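Local coordinates for protein exopolyphosphatase (Aquifex aeolicus, PDB 1T6C) that probably hydrolyses phosphoanhydride bonds of polyphosphate or guanosine pentaphosphate, as a calcium-binding member of the actin-like Ppx/GppA phosphatases, at residues I17-S21 against Y22-L26; D181-E185 against E186-R190; G214-T217 against T218-A221. All blocks are in the same frame, centred on the assembly; numbering follows the deposited sequence. Where two conformers were deposited one is given.

Interaction 1: I17-S21 against Y22-L26; sequences IDIGS and YSVRL
Asp18 and Arg25 face each other as an antiparallel hydrogen-bonded pair in the beta hairpin that opens the actin-like fold, where strands 12-19 and 23-32 turn back on each other through a tight connection. In actin-like ATPases the equivalent hairpin turn is a phosphate-binding loop, and this one probably has the same place; the side chain of Ser21 is about 10 Å from the side-chain position of Gly146, a calcium ligand. Two backbone bonds fix the pair, Asp18 N to Arg25 O and Arg25 N to Asp18 O, each 2.9 Å long. Their side chains leave the same face of the sheet side by side, yet do not pair as charges: Asp18 OD1 stays 5.0 Å from Arg25 NE, the carboxylate and guanidinium planes are 50° apart, and Asp18 OD2 forms a salt bridge with Arg301 instead. Asp18 CG lies between backbone N and carbonyl carbon (chi1 66°), and in the conformer given OD1 lies alongside Arg25 CB, 3.1 Å away. The other face is apolar: Ile17, Ile19, Val24 and Leu26 are buried there, with helix 60-79 packed against it. Ile17 meets Leu26 through CG1, which lies 3.8 Å from Leu26 CD1.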
loop_
_atom_site.group_PDB
_atom_site.type_symbol
_atom_site.label_atom_id
_atom_site.label_comp_id
_atom_site.label_asym_id
_atom_site.label_seq_id
_atom_site.Cartn_x
_atom_site.Cartn_y
_atom_site.Cartn_z
ATOM N N ILE A 17 12.945 -0.913 5.280
ATOM C CA ILE A 17 12.379 0.082 6.211
ATOM C C ILE A 17 11.594 1.038 5.338
ATOM O O ILE A 17 12.088 1.511 4.315
ATOM C CB ILE A 17 13.488 0.790 6.952
ATOM C CG1 ILE A 17 14.192 -0.174 7.905
ATOM C CG2 ILE A 17 12.927 1.983 7.688
ATOM C CD1 ILE A 17 15.401 0.409 8.586
ATOM N N ASP A 18 10.356 1.302 5.728
ATOM C CA ASP A 18 9.494 2.270 5.066
ATOM C C ASP A 18 9.051 3.332 6.066
ATOM O O ASP A 18 8.483 3.021 7.096
ATOM C CB ASP A 18 8.351 1.637 4.287
ATOM C CG ASP A 18 7.396 0.950 5.119
ATOM O OD1 ASP A 18 7.792 -0.076 5.736
ATOM O OD2 ASP A 18 6.200 1.336 5.206
ATOM N N ILE A 19 9.355 4.568 5.726
ATOM C CA ILE A 19 9.034 5.721 6.539
ATOM C C ILE A 19 7.900 6.437 5.831
ATOM O O ILE A 19 8.080 6.973 4.742
ATOM C CB ILE A 19 10.273 6.645 6.648
ATOM C CG1 ILE A 19 11.443 5.926 7.332
ATOM C CG2 ILE A 19 9.895 7.959 7.343
ATOM C CD1 ILE A 19 12.708 6.728 7.338
ATOM N N GLY A 20 6.741 6.472 6.467
ATOM C CA GLY A 20 5.607 7.219 5.966
ATOM C C GLY A 20 5.234 8.356 6.889
ATOM O O GLY A 20 5.918 8.608 7.863
ATOM N N SER A 21 4.123 9.012 6.567
ATOM C CA SER A 21 3.640 10.151 7.353
ATOM C C SER A 21 3.034 9.710 8.684
ATOM O O SER A 21 2.861 10.548 9.575
ATOM C CB SER A 21 2.656 11.020 6.550
ATOM O OG SER A 21 1.603 10.252 6.037
ATOM N N TYR A 22 2.718 8.423 8.830
ATOM C CA TYR A 22 2.095 7.907 10.053
ATOM C C TYR A 22 2.984 6.931 10.804
ATOM O O TYR A 22 3.203 7.061 11.989
ATOM C CB TYR A 22 0.776 7.239 9.680
ATOM C CG TYR A 22 -0.100 6.851 10.850
ATOM C CD1 TYR A 22 -0.608 7.815 11.712
ATOM C CD2 TYR A 22 -0.463 5.522 11.061
ATOM C CE1 TYR A 22 -1.431 7.460 12.766
ATOM C CE2 TYR A 22 -1.277 5.165 12.114
ATOM C CZ TYR A 22 -1.753 6.138 12.961
ATOM O OH TYR A 22 -2.573 5.776 14.013
ATOM N N SER A 23 3.545 5.964 10.087
ATOM C CA SER A 23 4.308 4.895 10.718
ATOM C C SER A 23 5.668 4.703 10.060
ATOM O O SER A 23 5.874 5.081 8.903
ATOM C CB SER A 23 3.518 3.586 10.693
ATOM O OG SER A 23 3.363 3.100 9.377
ATOM N N VAL A 24 6.571 4.139 10.847
ATOM C CA VAL A 24 7.880 3.699 10.409
ATOM C C VAL A 24 7.917 2.193 10.615
ATOM O O VAL A 24 7.692 1.710 11.720
ATOM C CB VAL A 24 8.986 4.369 11.248
ATOM C CG1 VAL A 24 10.377 3.998 10.731
ATOM C CG2 VAL A 24 8.790 5.905 11.256
ATOM N N ARG A 25 8.213 1.461 9.548
ATOM C CA ARG A 25 8.056 -0.001 9.561
ATOM C C ARG A 25 9.287 -0.723 9.089
ATOM O O ARG A 25 9.928 -0.268 8.142
ATOM C CB ARG A 25 6.870 -0.399 8.730
ATOM C CG ARG A 25 5.551 0.034 9.402
ATOM C CD ARG A 25 4.338 -0.388 8.730
ATOM N NE ARG A 25 4.205 -1.826 8.734
ATOM C CZ ARG A 25 3.122 -2.450 8.324
ATOM N NH1 ARG A 25 2.071 -1.762 7.910
ATOM N NH2 ARG A 25 3.095 -3.772 8.347
ATOM N N LEU A 26 9.585 -1.823 9.766
ATOM C CA LEU A 26 10.742 -2.684 9.482
ATOM C C LEU A 26 10.221 -4.075 9.110
ATOM O O LEU A 26 9.330 -4.620 9.771
ATOM C CB LEU A 26 11.622 -2.817 10.725
ATOM C CG LEU A 26 12.732 -3.879 10.669
ATOM C CD1 LEU A 26 13.813 -3.501 9.639
ATOM C CD2 LEU A 26 13.332 -4.125 12.056
HETATM O O HOH W 1 5.425 2.768 7.067
#

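Interaction 2: D181-E185 against E186-R190; sequences DPPTE and EEVKR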
loop_
_atom_site.group_PDB
_atom_site.type_symbol
_atom_site.label_atom_id
_atom_site.label_comp_id
_atom_site.label_asym_id
_atom_site.label_seq_id
_atom_site.Cartn_x
_atom_site.Cartn_y
_atom_site.Cartn_z
ATOM N N ASP A 181 -22.959 10.891 5.843
ATOM C CA ASP A 181 -22.367 9.648 6.311
ATOM C C ASP A 181 -23.460 8.663 6.695
ATOM O O ASP A 181 -24.067 8.825 7.752
ATOM C CB ASP A 181 -21.472 9.953 7.499
ATOM C CG ASP A 181 -20.779 8.740 8.040
ATOM O OD1 ASP A 181 -20.915 7.619 7.484
ATOM O OD2 ASP A 181 -20.025 8.831 9.024
ATOM N N PRO A 182 -23.758 7.669 5.854
ATOM C CA PRO A 182 -23.080 7.413 4.584
ATOM C C PRO A 182 -23.603 8.325 3.474
ATOM O O PRO A 182 -24.605 9.050 3.675
ATOM C CB PRO A 182 -23.469 5.971 4.287
ATOM C CG PRO A 182 -24.801 5.824 4.914
ATOM C CD PRO A 182 -24.867 6.721 6.098
ATOM N N PRO A 183 -22.939 8.332 2.319
ATOM C CA PRO A 183 -23.302 9.274 1.259
ATOM C C PRO A 183 -24.693 9.026 0.695
ATOM O O PRO A 183 -25.233 7.929 0.776
ATOM C CB PRO A 183 -22.217 9.075 0.208
ATOM C CG PRO A 183 -21.641 7.721 0.492
ATOM C CD PRO A 183 -21.751 7.536 1.954
ATOM N N THR A 184 -25.268 10.069 0.123
ATOM C CA THR A 184 -26.511 9.921 -0.610
ATOM C C THR A 184 -26.223 9.246 -1.928
ATOM O O THR A 184 -25.076 9.192 -2.372
ATOM C CB THR A 184 -27.175 11.284 -0.872
ATOM O OG1 THR A 184 -26.371 12.061 -1.765
ATOM C CG2 THR A 184 -27.303 12.123 0.372
ATOM N N GLU A 185 -27.266 8.758 -2.591
ATOM C CA GLU A 185 -27.095 8.142 -3.880
ATOM C C GLU A 185 -26.530 9.103 -4.884
ATOM O O GLU A 185 -25.709 8.722 -5.717
ATOM C CB GLU A 185 -28.408 7.556 -4.428
ATOM C CG GLU A 185 -28.651 6.133 -3.959
ATOM C CD GLU A 185 -27.678 5.124 -4.603
ATOM O OE1 GLU A 185 -26.789 4.596 -3.903
ATOM O OE2 GLU A 185 -27.782 4.866 -5.829
ATOM N N GLU A 186 -26.895 10.381 -4.795
ATOM C CA GLU A 186 -26.307 11.355 -5.725
ATOM C C GLU A 186 -24.833 11.602 -5.526
ATOM O O GLU A 186 -24.093 11.882 -6.485
ATOM C CB GLU A 186 -27.042 12.695 -5.645
ATOM C CG GLU A 186 -28.413 12.648 -6.311
ATOM C CD GLU A 186 -28.298 12.503 -7.830
ATOM O OE1 GLU A 186 -28.052 13.548 -8.489
ATOM O OE2 GLU A 186 -28.400 11.352 -8.357
ATOM N N GLU A 187 -24.420 11.626 -4.272
ATOM C CA GLU A 187 -23.011 11.729 -3.930
ATOM C C GLU A 187 -22.207 10.550 -4.415
ATOM O O GLU A 187 -21.115 10.705 -4.978
ATOM C CB GLU A 187 -22.846 11.885 -2.423
ATOM C CG GLU A 187 -23.322 13.237 -1.953
ATOM C CD GLU A 187 -23.324 13.414 -0.459
ATOM O OE1 GLU A 187 -23.337 12.414 0.294
ATOM O OE2 GLU A 187 -23.305 14.598 -0.023
ATOM N N VAL A 188 -22.764 9.367 -4.290
ATOM C CA VAL A 188 -22.142 8.172 -4.861
ATOM C C VAL A 188 -22.015 8.290 -6.393
ATOM O O VAL A 188 -20.997 7.959 -6.993
ATOM C CB VAL A 188 -22.939 6.899 -4.457
ATOM C CG1 VAL A 188 -22.511 5.718 -5.254
ATOM C CG2 VAL A 188 -22.764 6.610 -2.978
ATOM N N LYS A 189 -23.046 8.822 -7.030
ATOM C CA LYS A 189 -23.041 9.000 -8.479
ATOM C C LYS A 189 -21.927 9.944 -8.889
ATOM O O LYS A 189 -21.206 9.680 -9.841
ATOM C CB LYS A 189 -24.401 9.539 -8.918
ATOM C CG LYS A 189 -24.540 9.890 -10.361
ATOM C CD LYS A 189 -25.589 11.050 -10.532
ATOM C CE LYS A 189 -25.050 12.371 -10.097
ATOM N NZ LYS A 189 -26.021 13.489 -10.401
ATOM N N ARG A 190 -21.813 11.078 -8.207
ATOM C CA ARG A 190 -20.759 12.017 -8.545
ATOM C C ARG A 190 -19.346 11.419 -8.383
ATOM O O ARG A 190 -18.439 11.694 -9.175
ATOM C CB ARG A 190 -20.863 13.257 -7.704
ATOM C CG ARG A 190 -22.011 14.156 -8.094
ATOM C CD ARG A 190 -21.998 15.472 -7.335
ATOM N NE ARG A 190 -22.596 15.435 -5.996
ATOM C CZ ARG A 190 -23.899 15.493 -5.761
ATOM N NH1 ARG A 190 -24.366 15.480 -4.516
ATOM N NH2 ARG A 190 -24.745 15.556 -6.759
#
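At Thr184 the backbone changes from an extended approach to helical angles at Glu185, and the first turn of helix 185-199 is closed by Val188 N donating to Thr184 O over 3.0 Å. Thr184 and Glu187 form a capping box, the reciprocal N-cap motif in which each side chain takes up the other residue's backbone N-H. Thr184 OG1 sits between its own backbone N and carbonyl carbon (chi1 67°), where it can accept from Glu187 N at 3.2 Å with an N-H...O angle of 163°. In return, Glu187 reaches back toward the start of the helix, its chain extended beyond CG, and OE1 accepts from Thr184 N at 3.0 Å. That donor comes from above the carboxylate plane, 39° out of it. OE1 also accepts from Gln180 N, and this second backbone bond ties the preceding loop to the same carboxylate. Positive potential at the helix start would probably favour the charged form of Glu187.

Pro183 adds an apolar contact just ahead of the cap, crossing the side chain of Val188 at a slant while Phe178 also touches the proline. Outside the box, Glu185 turns to a salt bridge with Lys252, and Lys189 bends at chi3 to bring NZ to 2.8 Å from Glu186 OE1. Between the proline and valine, the nearest side-chain atoms are Pro183 CG and Val188 CG2, 3.8 Å apart.

Interaction 3: G214-T217 against T218-A221; sequences GTIT and TLAA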
loop_
_atom_site.group_PDB
_atom_site.type_symbol
_atom_site.label_atom_id
_atom_site.label_comp_id
_atom_site.label_asym_id
_atom_site.label_seq_id
_atom_site.Cartn_x
_atom_site.Cartn_y
_atom_site.Cartn_z
ATOM N N GLY A 214 -5.070 -1.987 1.938
ATOM C CA GLY A 214 -5.926 -2.253 3.073
ATOM C C GLY A 214 -7.385 -2.438 2.754
ATOM O O GLY A 214 -8.093 -3.223 3.403
ATOM N N THR A 215 -7.864 -1.722 1.745
ATOM C CA THR A 215 -9.240 -1.896 1.334
ATOM C C THR A 215 -9.488 -3.301 0.779
ATOM O O THR A 215 -10.396 -3.996 1.226
ATOM C CB THR A 215 -9.641 -0.842 0.285
ATOM O OG1 THR A 215 -9.495 0.487 0.844
ATOM C CG2 THR A 215 -11.110 -1.039 -0.053
ATOM N N ILE A 216 -8.696 -3.684 -0.206
ATOM C CA ILE A 216 -8.976 -4.930 -0.927
ATOM C C ILE A 216 -8.704 -6.196 -0.089
ATOM O O ILE A 216 -9.416 -7.205 -0.210
ATOM C CB ILE A 216 -8.274 -4.924 -2.301
ATOM C CG1 ILE A 216 -8.981 -5.893 -3.256
ATOM C CG2 ILE A 216 -6.804 -5.184 -2.147
ATOM C CD1 ILE A 216 -10.332 -5.408 -3.751
ATOM N N THR A 217 -7.723 -6.156 0.809
ATOM C CA THR A 217 -7.483 -7.305 1.665
ATOM C C THR A 217 -8.585 -7.409 2.715
ATOM O O THR A 217 -8.981 -8.500 3.080
ATOM C CB THR A 217 -6.100 -7.288 2.362
ATOM O OG1 THR A 217 -5.873 -6.031 3.026
ATOM C CG2 THR A 217 -4.976 -7.428 1.334
ATOM N N THR A 218 -9.074 -6.280 3.216
ATOM C CA THR A 218 -10.236 -6.313 4.111
ATOM C C THR A 218 -11.443 -6.868 3.402
ATOM O O THR A 218 -12.140 -7.709 3.957
ATOM C CB THR A 218 -10.531 -4.930 4.655
ATOM O OG1 THR A 218 -9.408 -4.482 5.430
ATOM C CG2 THR A 218 -11.716 -4.972 5.594
ATOM N N LEU A 219 -11.661 -6.462 2.146
ATOM C CA LEU A 219 -12.776 -6.995 1.356
ATOM C C LEU A 219 -12.678 -8.498 1.168
ATOM O O LEU A 219 -13.660 -9.223 1.348
ATOM C CB LEU A 219 -12.848 -6.296 -0.004
ATOM C CG LEU A 219 -13.821 -5.187 -0.301
ATOM C CD1 LEU A 219 -14.099 -5.201 -1.783
ATOM C CD2 LEU A 219 -15.124 -5.260 0.468
ATOM N N ALA A 220 -11.472 -8.989 0.868
ATOM C CA ALA A 220 -11.255 -10.411 0.723
ATOM C C ALA A 220 -11.545 -11.146 2.021
ATOM O O ALA A 220 -12.217 -12.185 2.012
ATOM C CB ALA A 220 -9.838 -10.692 0.236
ATOM N N ALA A 221 -11.089 -10.624 3.156
ATOM C CA ALA A 221 -11.386 -11.237 4.448
ATOM C C ALA A 221 -12.887 -11.259 4.708
ATOM O O ALA A 221 -13.416 -12.226 5.221
ATOM C CB ALA A 221 -10.664 -10.491 5.575
#
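A chi1 of -62° sets Thr218 OG1 opposite its own carbonyl carbon and beside its backbone N, the setting from which a helical threonine can reach back one turn to Gly214 O. The motif is a side chain-to-backbone hydrogen bond doubling the i to i-4 bond at the start of helix 214-223, the helix that follows strand 208-212 in the actin-like fold. Gly214 O therefore accepts twice: from Thr218 OG1 at 2.7 Å, nearly in line with the carbonyl (C=O...O angle 163°), and from Thr218 N at 3.2 Å, where the donor stands 42° above the carbonyl plane. The hydroxyl thus takes the more direct approach while the main-chain bond is longer and tilted. Replacing Thr218 with a valine would probably leave the Gly214 carbonyl with its longer, tilted N-H bond alone from this residue, and the side chain without the bond that fixes its rotation.

The other threonines turn their hydroxyls to different partners. Thr215 OG1 bonds to Gln145, between the calcium ligands Asp144 and Gly146, whereas Thr217 OG1 bonds to Gly213 O. Ile216 packs on strand 292-296, and Leu219 lies against helices 241-251 and 274-288. The main-chain pattern goes on residue by residue, with Leu219 N bonded to Thr215 O and Ala220 N to Ile216 O, each over 2.9 Å.

How the interactions relate
The three contacts are separate local solutions to one problem, satisfying backbone groups where the chain turns or a helix begins. Interaction 3 is the buried one, and interaction 1 is partly buried, with one apolar and one polar face; their nearest atoms are about 9 Å apart, and they lie on opposite sides of the chain's centre, the side chains of Asp18 and Thr215 being about 11 and 10 Å from the calcium ion. Interaction 2 sits toward the periphery, its centre 26 Å from that of the chain, and mixes a capping carboxylate with surface ion pairs. No secondary-structure element is shared: a hairpin uses main-chain pairing, while the two helix starts recruit threonine hydroxyls, as acceptor in 181-190 and as donor in 214-221.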